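Local coordinates for protein cucumber peeling cupredoxin (Cucumis sativus, PDB 1JER) that binds a single copper ion in a cupredoxin fold and probably serves as an electron-transfer protein, at residues S24-A27 against A28-F32; C90-G93 against T94-S97. All coordinates share one frame; numbering follows the deposited sequence.

Contact 1 (S24-A27 against A28-F32); sequences SQWA and AGKTF
Trp-26 meets Lys-30 and Phe-32 where helix 22-28 of the cupredoxin fold ends and the chain turns toward strand 32-33. The two partners meet the indole differently, both from the same side of its plane. Lys-30 passes over one face, its chain bent at chi2 (-73°), and CE of Lys-30 comes 3.4 Å from NE1 of Trp-26. That nitrogen is hydrogen-bonded to Asp-10, to which the Lys-30 ammonium makes only a long, weak ion pair. Phe-32 approaches the far end of the six-membered ring obliquely, the planes at 49°, and CZ3 of Trp-26 is 3.8 Å from CZ of Phe-32. With CG of Trp-26 anti to the backbone N (chi1 171°), the indole projects from the helix flank, and the chain beyond Gly-29 brings Lys-30 and Phe-32 to it; the ring also rests on Leu-102 of strand 101-107.

The backbone evidence for the helix end is a change of spacing. Ala-28 N still bonds to Ser-24 O, four residues back, at 3.1 Å, whereas Gly-29 N reaches Trp-26 O, three back, at 3.2 Å; the bond from Gly-29 N to Gln-25 O is weak. Ala-27 O accepts the N-H of Lys-30 at 3.1 Å, and CE2 of Phe-32 lies 3.6 Å from that same oxygen.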
ATOM      1  N   SER A  24      -6.310  20.239   3.413  1.00 15.58           N
ATOM      2  CA  SER A  24      -7.770  20.037   3.611  1.00 23.56           C
ATOM      3  C   SER A  24      -8.522  20.553   2.417  1.00 22.76           C
ATOM      4  O   SER A  24      -9.576  20.038   2.019  1.00 20.97           O
ATOM      5  CB  SER A  24      -8.243  20.499   4.946  1.00 32.73           C
ATOM      6  OG  SER A  24      -8.093  21.892   5.085  1.00 40.01           O
ATOM      7  N   GLN A  25      -7.961  21.540   1.673  1.00 19.24           N
ATOM      8  CA  GLN A  25      -8.679  21.874   0.420  1.00 20.79           C
ATOM      9  C   GLN A  25      -8.517  20.760  -0.591  1.00 22.60           C
ATOM     10  O   GLN A  25      -9.395  20.496  -1.423  1.00 21.74           O
ATOM     11  CB  GLN A  25      -8.125  23.196  -0.149  1.00 30.49           C
ATOM     12  CG  GLN A  25      -8.622  24.403   0.660  1.00 42.78           C
ATOM     13  CD  GLN A  25      -8.173  25.729   0.102  1.00 50.03           C
ATOM     14  OE1 GLN A  25      -7.077  25.870  -0.438  1.00 57.73           O
ATOM     15  NE2 GLN A  25      -9.022  26.746   0.249  1.00 56.10           N
ATOM     16  N   TRP A  26      -7.341  20.094  -0.599  1.00 17.20           N
ATOM     17  CA  TRP A  26      -7.125  19.036  -1.573  1.00 17.11           C
ATOM     18  C   TRP A  26      -8.103  17.899  -1.297  1.00 19.43           C
ATOM     19  O   TRP A  26      -8.770  17.382  -2.201  1.00 19.87           O
ATOM     20  CB  TRP A  26      -5.640  18.487  -1.372  1.00 18.48           C
ATOM     21  CG  TRP A  26      -5.462  17.245  -2.230  1.00 18.08           C
ATOM     22  CD1 TRP A  26      -5.193  17.220  -3.562  1.00 17.41           C
ATOM     23  CD2 TRP A  26      -5.541  15.878  -1.794  1.00 15.99           C
ATOM     24  NE1 TRP A  26      -5.127  15.898  -3.984  1.00 17.94           N
ATOM     25  CE2 TRP A  26      -5.333  15.075  -2.918  1.00 17.29           C
ATOM     26  CE3 TRP A  26      -5.777  15.268  -0.561  1.00 16.83           C
ATOM     27  CZ2 TRP A  26      -5.358  13.668  -2.887  1.00 18.00           C
ATOM     28  CZ3 TRP A  26      -5.799  13.887  -0.526  1.00 19.27           C
ATOM     29  CH2 TRP A  26      -5.584  13.098  -1.661  1.00 20.05           C
ATOM     30  N   ALA A  27      -8.240  17.512  -0.029  1.00 18.61           N
ATOM     31  CA  ALA A  27      -9.124  16.396   0.331  1.00 17.56           C
ATOM     32  C   ALA A  27     -10.590  16.742   0.030  1.00 20.45           C
ATOM     33  O   ALA A  27     -11.328  15.854  -0.419  1.00 18.58           O
ATOM     34  CB  ALA A  27      -8.989  16.090   1.821  1.00 17.72           C
ATOM     35  N   ALA A  28     -10.983  17.999   0.220  1.00 16.82           N
ATOM     36  CA  ALA A  28     -12.422  18.330  -0.028  1.00 18.54           C
ATOM     37  C   ALA A  28     -12.781  18.283  -1.486  1.00 20.85           C
ATOM     38  O   ALA A  28     -13.989  18.311  -1.849  1.00 20.90           O
ATOM     39  CB  ALA A  28     -12.675  19.729   0.556  1.00 21.71           C
ATOM     40  N   GLY A  29     -11.842  18.224  -2.428  1.00 14.46           N
ATOM     41  CA  GLY A  29     -12.176  18.104  -3.820  1.00 16.21           C
ATOM     42  C   GLY A  29     -12.311  16.681  -4.306  1.00 16.91           C
ATOM     43  O   GLY A  29     -12.504  16.454  -5.509  1.00 19.44           O
ATOM     44  N   LYS A  30     -12.126  15.687  -3.440  1.00 17.48           N
ATOM     45  CA  LYS A  30     -12.135  14.272  -3.879  1.00 17.74           C
ATOM     46  C   LYS A  30     -13.236  13.491  -3.098  1.00 17.42           C
ATOM     47  O   LYS A  30     -13.684  13.934  -2.068  1.00 17.14           O
ATOM     48  CB  LYS A  30     -10.821  13.603  -3.365  1.00 19.52           C
ATOM     49  CG  LYS A  30      -9.577  14.367  -3.788  1.00 27.81           C
ATOM     50  CD  LYS A  30      -9.287  14.190  -5.236  1.00 28.94           C
ATOM     51  CE  LYS A  30      -7.931  14.834  -5.622  1.00 34.69           C
ATOM     52  NZ  LYS A  30      -7.490  14.227  -6.926  1.00 48.79           N
ATOM     53  N   THR A  31     -13.517  12.286  -3.621  1.00 15.90           N
ATOM     54  CA  THR A  31     -14.396  11.355  -2.844  1.00 14.55           C
ATOM     55  C   THR A  31     -13.552  10.079  -2.610  1.00 15.56           C
ATOM     56  O   THR A  31     -12.944   9.602  -3.594  1.00 17.25           O
ATOM     57  CB  THR A  31     -15.627  10.988  -3.670  1.00 17.05           C
ATOM     58  OG1 THR A  31     -16.462  12.136  -3.725  1.00 19.05           O
ATOM     59  CG2 THR A  31     -16.438   9.864  -3.033  1.00 20.53           C
ATOM     60  N   PHE A  32     -13.428   9.642  -1.382  1.00 15.68           N
ATOM     61  CA  PHE A  32     -12.541   8.488  -1.100  1.00 20.22           C
ATOM     62  C   PHE A  32     -13.420   7.273  -0.749  1.00 17.40           C
ATOM     63  O   PHE A  32     -14.252   7.418   0.139  1.00 16.76           O
ATOM     64  CB  PHE A  32     -11.701   8.844   0.164  1.00 18.05           C
ATOM     65  CG  PHE A  32     -10.802  10.053  -0.108  1.00 18.62           C
ATOM     66  CD1 PHE A  32      -9.639   9.905  -0.842  1.00 19.10           C
ATOM     67  CD2 PHE A  32     -11.166  11.305   0.355  1.00 19.47           C
ATOM     68  CE1 PHE A  32      -8.838  11.014  -1.100  1.00 19.91           C
ATOM     69  CE2 PHE A  32     -10.373  12.427   0.078  1.00 18.78           C
ATOM     70  CZ  PHE A  32      -9.208  12.274  -0.654  1.00 17.57           C
TER

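Contact 2 (C90-G93 against T94-S97). With CU (copper (II) ion), chain B.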
ATOM      1  N   CYS A  90       2.759  13.984   9.319  1.00 13.75           N
ATOM      2  CA  CYS A  90       4.214  13.780   9.264  1.00 12.02           C
ATOM      3  C   CYS A  90       4.721  14.112  10.693  1.00 14.33           C
ATOM      4  O   CYS A  90       4.300  15.137  11.247  1.00 16.54           O
ATOM      5  CB  CYS A  90       4.821  14.864   8.314  1.00 14.56           C
ATOM      6  SG  CYS A  90       6.656  14.673   8.369  1.00 18.11           S
ATOM      7  N   THR A  91       5.496  13.215  11.275  1.00 16.33           N
ATOM      8  CA  THR A  91       5.902  13.393  12.675  1.00 17.02           C
ATOM      9  C   THR A  91       7.276  14.023  12.782  1.00 18.92           C
ATOM     10  O   THR A  91       7.839  14.135  13.862  1.00 18.96           O
ATOM     11  CB  THR A  91       5.880  12.078  13.460  1.00 19.12           C
ATOM     12  OG1 THR A  91       6.835  11.167  12.953  1.00 21.39           O
ATOM     13  CG2 THR A  91       4.513  11.395  13.364  1.00 19.78           C
ATOM     14  N   VAL A  92       7.827  14.475  11.650  1.00 18.26           N
ATOM     15  CA  VAL A  92       9.171  15.119  11.744  1.00 15.85           C
ATOM     16  C   VAL A  92       9.027  16.510  12.278  1.00 18.52           C
ATOM     17  O   VAL A  92       8.258  17.327  11.805  1.00 18.46           O
ATOM     18  CB  VAL A  92       9.827  15.133  10.368  1.00 17.86           C
ATOM     19  CG1 VAL A  92      11.030  16.060  10.306  1.00 22.45           C
ATOM     20  CG2 VAL A  92      10.140  13.749   9.870  1.00 19.61           C
ATOM     21  N   GLY A  93       9.865  16.850  13.305  1.00 17.00           N
ATOM     22  CA  GLY A  93       9.914  18.211  13.753  1.00 17.38           C
ATOM     23  C   GLY A  93       8.659  18.954  13.943  1.00 19.62           C
ATOM     24  O   GLY A  93       7.763  18.508  14.712  1.00 19.85           O
ATOM     25  N   THR A  94       8.509  20.129  13.338  1.00 19.44           N
ATOM     26  CA  THR A  94       7.252  20.896  13.517  1.00 19.67           C
ATOM     27  C   THR A  94       6.350  20.771  12.295  1.00 18.54           C
ATOM     28  O   THR A  94       5.432  21.595  12.099  1.00 21.13           O
ATOM     29  CB  THR A  94       7.611  22.405  13.676  1.00 22.03           C
ATOM     30  OG1 THR A  94       8.398  22.802  12.561  1.00 25.72           O
ATOM     31  CG2 THR A  94       8.542  22.561  14.903  1.00 24.12           C
ATOM     32  N   HIS A  95       6.601  19.806  11.421  1.00 17.45           N
ATOM     33  CA  HIS A  95       5.840  19.739  10.158  1.00 17.66           C
ATOM     34  C   HIS A  95       4.343  19.629  10.395  1.00 21.06           C
ATOM     35  O   HIS A  95       3.522  20.266   9.723  1.00 18.07           O
ATOM     36  CB  HIS A  95       6.348  18.551   9.348  1.00 14.82           C
ATOM     37  CG  HIS A  95       7.778  18.701   8.938  1.00 16.73           C
ATOM     38  ND1 HIS A  95       8.381  17.834   8.084  1.00 16.64           N
ATOM     39  CD2 HIS A  95       8.715  19.623   9.268  1.00 17.66           C
ATOM     40  CE1 HIS A  95       9.640  18.173   7.867  1.00 20.12           C
ATOM     41  NE2 HIS A  95       9.867  19.276   8.590  1.00 16.90           N
ATOM     42  N   CYS A  96       3.941  18.791  11.362  1.00 17.63           N
ATOM     43  CA  CYS A  96       2.467  18.669  11.566  1.00 16.86           C
ATOM     44  C   CYS A  96       1.912  19.984  12.027  1.00 19.00           C
ATOM     45  O   CYS A  96       0.899  20.492  11.540  1.00 19.31           O
ATOM     46  CB  CYS A  96       2.259  17.552  12.589  1.00 16.10           C
ATOM     47  SG  CYS A  96       0.560  17.271  13.118  1.00 18.62           S
ATOM     48  N   SER A  97       2.579  20.658  12.997  1.00 18.54           N
ATOM     49  CA  SER A  97       2.008  21.947  13.422  1.00 20.15           C
ATOM     50  C   SER A  97       1.963  22.982  12.291  1.00 20.61           C
ATOM     51  O   SER A  97       1.220  23.940  12.466  1.00 23.78           O
ATOM     52  CB  SER A  97       2.954  22.590  14.493  1.00 20.92           C
ATOM     53  OG  SER A  97       2.981  21.721  15.601  1.00 31.57           O
TER
HETATM   54 CU    CU B 138       7.426  16.297   7.137  1.00 17.32          CU
HETATM   55  O   HOH W   1       5.518  16.905  12.823  1.00 15.65           O
HETATM   56  O   HOH W   2       4.591  19.109  14.751  1.00 20.67           O
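Cys-90 and His-95, five residues apart in the ligand loop of the cupredoxin fold between strands 84-89 and 101-107, bind the same copper ion. The close side is at the metal: SG of Cys-90 binds copper at 2.2 Å and ND1 of His-95 at 2.0 Å, with His-47 and Gln-100 completing the site. A chi1 of 176°, which sets SG opposite the backbone N of Cys-90, carries the sulfur to copper, where Val-92 N also donates to it in a nearly straight bond (163°). Val-92 sits beside His-95, its CG1 over one face of the imidazole in a CH-pi contact, 3.9 Å from the ring centroid.

A type II' turn from Val-92 to His-95, with positive phi at Gly-93, brings these two residues together; His-95 N donates to Val-92 O at 3.0 Å. Away from copper, water takes the place of direct packing. One water bridges Cys-90 O, at 2.7 Å, to Val-92 O and Cys-96 N, while a second links exposed Gly-93 to Ser-97 by their backbones. Cys-96 is buried and joined to Cys-61 by a disulfide, and its CB lies 3.4 Å from Cys-90 O.

Overall arrangement
Contact 2 supplies two of the four copper ligands, while contact 1 supplies none and forms the end of a helix. Their centres lie 21 Å apart on opposite sides of the chain's centre, and their nearest atoms are about 11 Å apart. Strand 101-107 connects them: it follows the 90-97 loop in the chain, and it packs against 24-32, with Ile-104 touching the side chains of Ala-27 and Phe-32. Phe-32 is also backbone-bonded to Val-107 of this strand. Toward the metal, the side chain of Trp-26 is about 11 Å from that of the ligand Gln-100, which is backbone-bonded to Cys-90.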